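Local coordinates for protein monooxygenase (Agrobacterium tumefaciens, PDB 2I7G) that probably catalyses flavin-dependent oxidation of an as yet unidentified substrate, as a member of the luciferase-like monooxygenase family, at residues E50-L63 with H341-T353. Sequence-based numbering, arbitrary orientation. Where two conformers were deposited one is given.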
loop_
_atom_site.group_PDB
_atom_site.type_symbol
_atom_site.label_atom_id
_atom_site.label_comp_id
_atom_site.label_asym_id
_atom_site.label_seq_id
_atom_site.Cartn_x
_atom_site.Cartn_y
_atom_site.Cartn_z
ATOM N N GLU B 50 16.024 -6.581 -2.592
ATOM C CA GLU B 50 17.144 -5.719 -2.984
ATOM C C GLU B 50 16.783 -4.218 -2.900
ATOM O O GLU B 50 17.585 -3.396 -2.397
ATOM C CB GLU B 50 17.607 -6.103 -4.391
ATOM C CG GLU B 50 18.459 -7.338 -4.404
ATOM C CD GLU B 50 18.668 -7.894 -5.824
ATOM O OE1 GLU B 50 18.059 -7.384 -6.814
ATOM O OE2 GLU B 50 19.399 -8.901 -5.907
ATOM N N LEU B 51 15.569 -3.875 -3.345
ATOM C CA LEU B 51 15.133 -2.483 -3.306
ATOM C C LEU B 51 15.106 -1.957 -1.863
ATOM O O LEU B 51 15.559 -0.826 -1.598
ATOM C CB LEU B 51 13.742 -2.364 -3.937
ATOM C CG LEU B 51 13.114 -0.951 -3.969
ATOM C CD1 LEU B 51 14.001 0.015 -4.794
ATOM C CD2 LEU B 51 11.717 -1.118 -4.575
ATOM N N LEU B 52 14.540 -2.752 -0.953
ATOM C CA LEU B 52 14.495 -2.375 0.448
ATOM C C LEU B 52 15.908 -2.137 0.955
ATOM O O LEU B 52 16.143 -1.148 1.631
ATOM C CB LEU B 52 13.725 -3.391 1.306
ATOM C CG LEU B 52 12.221 -3.084 1.536
ATOM C CD1 LEU B 52 12.006 -1.855 2.421
ATOM C CD2 LEU B 52 11.428 -2.947 0.220
ATOM N N GLU B 53 16.843 -3.024 0.602
ATOM C CA GLU B 53 18.244 -2.834 0.992
ATOM C C GLU B 53 18.806 -1.502 0.459
ATOM O O GLU B 53 19.539 -0.827 1.182
ATOM C CB GLU B 53 19.103 -3.996 0.529
ATOM C CG GLU B 53 18.822 -5.307 1.304
ATOM C CD GLU B 53 19.687 -6.463 0.784
ATOM O OE1 GLU B 53 20.505 -6.229 -0.158
ATOM O OE2 GLU B 53 19.583 -7.592 1.343
ATOM N N GLU B 54 18.470 -1.152 -0.784
ATOM C CA GLU B 54 18.864 0.150 -1.373
ATOM C C GLU B 54 18.349 1.287 -0.502
ATOM O O GLU B 54 19.097 2.218 -0.221
ATOM C CB GLU B 54 18.294 0.390 -2.793
ATOM C CG GLU B 54 18.766 -0.593 -3.862
ATOM C CD GLU B 54 18.017 -0.386 -5.216
ATOM O OE1 GLU B 54 17.665 -1.411 -5.850
ATOM O OE2 GLU B 54 17.787 0.803 -5.607
ATOM N N ILE B 55 17.054 1.244 -0.174
ATOM C CA ILE B 55 16.406 2.362 0.565
ATOM C C ILE B 55 16.991 2.462 1.973
ATOM O O ILE B 55 17.303 3.562 2.455
ATOM C CB ILE B 55 14.860 2.184 0.607
ATOM C CG1 ILE B 55 14.317 2.211 -0.820
ATOM C CG2 ILE B 55 14.219 3.343 1.388
ATOM C CD1 ILE B 55 12.846 1.688 -0.959
ATOM N N GLU B 56 17.177 1.324 2.635
ATOM C CA GLU B 56 17.740 1.344 3.976
ATOM C C GLU B 56 19.167 1.914 3.976
ATOM O O GLU B 56 19.519 2.711 4.859
ATOM C CB GLU B 56 17.727 -0.043 4.603
ATOM C CG GLU B 56 16.336 -0.634 4.867
ATOM C CD GLU B 56 16.375 -2.153 4.833
ATOM O OE1 GLU B 56 17.494 -2.710 4.899
ATOM O OE2 GLU B 56 15.308 -2.797 4.719
ATOM N N LEU B 57 19.965 1.533 2.978
ATOM C CA LEU B 57 21.319 2.057 2.882
ATOM C C LEU B 57 21.295 3.558 2.655
ATOM O O LEU B 57 22.038 4.278 3.310
ATOM C CB LEU B 57 22.122 1.357 1.777
ATOM C CG LEU B 57 23.573 1.879 1.687
ATOM C CD1 LEU B 57 24.313 1.680 3.017
ATOM C CD2 LEU B 57 24.306 1.187 0.525
ATOM N N ALA B 58 20.448 4.007 1.721
ATOM C CA ALA B 58 20.297 5.437 1.416
ATOM C C ALA B 58 19.949 6.215 2.674
ATOM O O ALA B 58 20.522 7.277 2.939
ATOM C CB ALA B 58 19.232 5.649 0.348
ATOM N N ASP B 59 19.037 5.666 3.477
ATOM C CA ASP B 59 18.688 6.262 4.774
ATOM C C ASP B 59 19.916 6.355 5.692
ATOM O O ASP B 59 20.215 7.413 6.290
ATOM C CB ASP B 59 17.584 5.386 5.413
ATOM C CG ASP B 59 17.079 5.953 6.727
ATOM O OD1 ASP B 59 16.667 7.144 6.709
ATOM O OD2 ASP B 59 17.081 5.212 7.747
ATOM N N GLN B 60 20.598 5.229 5.833
ATOM C CA GLN B 60 21.773 5.099 6.714
ATOM C C GLN B 60 22.912 6.054 6.350
ATOM O O GLN B 60 23.561 6.620 7.257
ATOM C CB GLN B 60 22.279 3.650 6.746
ATOM C CG GLN B 60 21.339 2.698 7.518
ATOM C CD GLN B 60 21.518 1.204 7.138
ATOM O OE1 GLN B 60 22.339 0.848 6.275
ATOM N NE2 GLN B 60 20.729 0.333 7.776
ATOM N N VAL B 61 23.122 6.278 5.056
ATOM C CA VAL B 61 24.219 7.144 4.643
ATOM C C VAL B 61 23.789 8.596 4.518
ATOM O O VAL B 61 24.569 9.429 4.071
ATOM C CB VAL B 61 24.874 6.686 3.341
ATOM C CG1 VAL B 61 25.450 5.261 3.518
ATOM C CG2 VAL B 61 23.874 6.774 2.125
ATOM N N GLY B 62 22.551 8.892 4.890
ATOM C CA GLY B 62 22.109 10.277 5.021
ATOM C C GLY B 62 21.596 10.963 3.760
ATOM O O GLY B 62 21.547 12.202 3.714
ATOM N N LEU B 63 21.190 10.188 2.756
ATOM C CA LEU B 63 20.513 10.760 1.586
ATOM C C LEU B 63 19.096 11.228 1.983
ATOM O O LEU B 63 18.478 10.699 2.938
ATOM C CB LEU B 63 20.481 9.773 0.428
ATOM C CG LEU B 63 21.913 9.594 -0.133
ATOM C CD1 LEU B 63 21.840 8.360 -1.083
ATOM C CD2 LEU B 63 22.438 10.892 -0.826
ATOM N N HIS B 341 23.106 -5.650 -8.310
ATOM C CA HIS B 341 22.800 -5.094 -6.978
ATOM C C HIS B 341 24.040 -4.568 -6.220
ATOM O O HIS B 341 24.001 -3.485 -5.629
ATOM C CB HIS B 341 22.087 -6.168 -6.142
ATOM C CG HIS B 341 21.652 -5.674 -4.799
ATOM N ND1 HIS B 341 20.862 -4.559 -4.644
ATOM C CD2 HIS B 341 21.940 -6.111 -3.549
ATOM C CE1 HIS B 341 20.630 -4.358 -3.358
ATOM N NE2 HIS B 341 21.280 -5.284 -2.674
ATOM N N ASP B 342 25.138 -5.325 -6.275
ATOM C CA ASP B 342 26.380 -4.943 -5.572
ATOM C C ASP B 342 26.880 -3.568 -6.044
ATOM O O ASP B 342 27.271 -2.718 -5.233
ATOM C CB ASP B 342 27.484 -6.030 -5.680
ATOM C CG ASP B 342 27.999 -6.242 -7.104
ATOM O OD1 ASP B 342 27.211 -6.208 -8.070
ATOM O OD2 ASP B 342 29.223 -6.451 -7.259
ATOM N N GLN B 343 26.837 -3.362 -7.355
ATOM C CA GLN B 343 27.272 -2.108 -7.966
ATOM C C GLN B 343 26.365 -0.946 -7.548
ATOM O O GLN B 343 26.861 0.152 -7.251
ATOM C CB GLN B 343 27.372 -2.241 -9.499
ATOM C CG GLN B 343 28.472 -3.239 -9.895
ATOM C CD GLN B 343 28.569 -3.458 -11.396
ATOM O OE1 GLN B 343 27.773 -2.930 -12.184
ATOM N NE2 GLN B 343 29.580 -4.252 -11.801
ATOM N N ILE B 344 25.046 -1.165 -7.523
ATOM C CA ILE B 344 24.134 -0.115 -7.033
ATOM C C ILE B 344 24.426 0.206 -5.557
ATOM O O ILE B 344 24.526 1.372 -5.172
ATOM C CB ILE B 344 22.647 -0.506 -7.217
ATOM C CG1 ILE B 344 22.342 -0.720 -8.710
ATOM C CG2 ILE B 344 21.716 0.561 -6.582
ATOM C CD1 ILE B 344 21.083 -1.520 -8.932
HETATM N N MSE B 345 24.574 -0.833 -4.741
HETATM C CA MSE B 345 24.854 -0.633 -3.304
HETATM C C MSE B 345 26.134 0.207 -3.090
HETATM O O MSE B 345 26.119 1.158 -2.284
HETATM C CB MSE B 345 24.905 -1.975 -2.578
HETATM C CG MSE B 345 23.554 -2.673 -2.501
HETATM SE SE MSE B 345 22.194 -1.693 -1.452
HETATM C CE MSE B 345 22.841 -2.203 0.303
ATOM N N ARG B 346 27.188 -0.094 -3.857
ATOM C CA ARG B 346 28.444 0.676 -3.780
ATOM C C ARG B 346 28.167 2.125 -4.208
ATOM O O ARG B 346 28.665 3.057 -3.567
ATOM C CB ARG B 346 29.530 0.048 -4.654
ATOM C CG ARG B 346 30.872 0.797 -4.613
ATOM C CD ARG B 346 31.406 0.978 -3.173
ATOM N NE ARG B 346 32.716 1.641 -3.138
ATOM C CZ ARG B 346 33.260 2.167 -2.038
ATOM N NH1 ARG B 346 32.596 2.129 -0.872
ATOM N NH2 ARG B 346 34.457 2.749 -2.095
ATOM N N GLY B 347 27.371 2.300 -5.268
ATOM C CA GLY B 347 27.040 3.646 -5.785
ATOM C C GLY B 347 26.292 4.455 -4.735
ATOM O O GLY B 347 26.557 5.653 -4.536
ATOM N N ILE B 348 25.377 3.797 -4.028
ATOM C CA ILE B 348 24.596 4.488 -2.994
ATOM C C ILE B 348 25.511 4.916 -1.838
ATOM O O ILE B 348 25.444 6.073 -1.331
ATOM C CB ILE B 348 23.453 3.612 -2.474
ATOM C CG1 ILE B 348 22.330 3.513 -3.539
ATOM C CG2 ILE B 348 22.825 4.235 -1.214
ATOM C CD1 ILE B 348 21.313 2.388 -3.234
ATOM N N GLU B 349 26.369 3.994 -1.405
ATOM C CA GLU B 349 27.368 4.314 -0.387
ATOM C C GLU B 349 28.219 5.520 -0.787
ATOM O O GLU B 349 28.355 6.467 -0.012
ATOM C CB GLU B 349 28.259 3.104 -0.075
ATOM C CG GLU B 349 29.431 3.470 0.836
ATOM C CD GLU B 349 29.583 2.564 2.061
ATOM O OE1 GLU B 349 28.580 2.326 2.781
ATOM O OE2 GLU B 349 30.724 2.133 2.331
ATOM N N LEU B 350 28.774 5.492 -1.998
ATOM C CA LEU B 350 29.596 6.625 -2.489
ATOM C C LEU B 350 28.797 7.919 -2.604
ATOM O O LEU B 350 29.298 9.013 -2.287
ATOM C CB LEU B 350 30.259 6.273 -3.819
ATOM C CG LEU B 350 31.354 5.203 -3.719
ATOM C CD1 LEU B 350 31.729 4.820 -5.143
ATOM C CD2 LEU B 350 32.596 5.675 -2.898
ATOM N N TYR B 351 27.550 7.796 -3.062
ATOM C CA TYR B 351 26.640 8.947 -3.154
ATOM C C TYR B 351 26.465 9.627 -1.768
ATOM O O TYR B 351 26.688 10.847 -1.626
ATOM C CB TYR B 351 25.309 8.465 -3.757
ATOM C CG TYR B 351 24.326 9.535 -4.179
ATOM C CD1 TYR B 351 24.704 10.887 -4.306
ATOM C CD2 TYR B 351 22.993 9.181 -4.454
ATOM C CE1 TYR B 351 23.753 11.869 -4.711
ATOM C CE2 TYR B 351 22.050 10.148 -4.882
ATOM C CZ TYR B 351 22.435 11.474 -4.997
ATOM O OH TYR B 351 21.513 12.406 -5.417
ATOM N N GLY B 352 26.117 8.851 -0.742
ATOM C CA GLY B 352 25.857 9.434 0.587
ATOM C C GLY B 352 27.116 9.870 1.307
ATOM O O GLY B 352 27.117 10.897 2.009
ATOM N N THR B 353 28.208 9.132 1.134
ATOM C CA THR B 353 29.393 9.386 1.955
ATOM C C THR B 353 30.433 10.307 1.310
ATOM O O THR B 353 31.242 10.916 2.033
ATOM C CB THR B 353 30.073 8.083 2.446
ATOM O OG1 THR B 353 30.687 7.418 1.325
ATOM C CG2 THR B 353 29.033 7.177 3.123
HETATM O O HOH W 1 19.660 -2.981 -6.554
HETATM O O HOH W 2 24.648 11.888 2.873
#
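In the TIM barrel, segments 50-60 and 341-353 of two outer helices run nearly parallel, 9.2 Å apart at closest approach and 18° from parallel. At one end the His341 ring lies against helix 40-60: CG of Glu50 sits 3.6 Å from the ring centroid, a CH-pi contact, and the Glu50 carboxylate stacks nearly parallel to the ring. With two nitrogens on its edge, the imidazole can hold two polar partners at once. His341 NE2 donates to Glu53 OE1 (2.8 Å), 23° out of the ring plane, while His341 ND1 shares an in-plane water with Glu54 OE1. His341 CG is anti to the backbone N (chi1 -176°), which carries the ring across to helix 40-60. Glu54 is a knob among His341, Ile344, Met345 and Ile348; its buried carboxylate also forms a salt bridge with Arg47. Met345 (selenomethionine here), bent at chi2 and chi3, brings CE to 3.7 Å from Leu57 CD2, and branched Ile348 presses CG2 on Leu57 and Ala58. Gly352, lacking a side chain, lets Val61 CG2 approach its CA to 3.7 Å. Gly62, with positive phi, ends helix 40-60 in a Schellman motif, after which Leu63 lays CD2 over the Tyr351 ring, 3.9 Å from its centroid. Beneath the pair run parallel barrel strands: Ile348 and Tyr351 rest on strand 23-28, with the Tyr351 hydroxyl hydrogen-bonded to Gly25 O, and Glu54 and Ala58 touch Phe66 of strand 65-68.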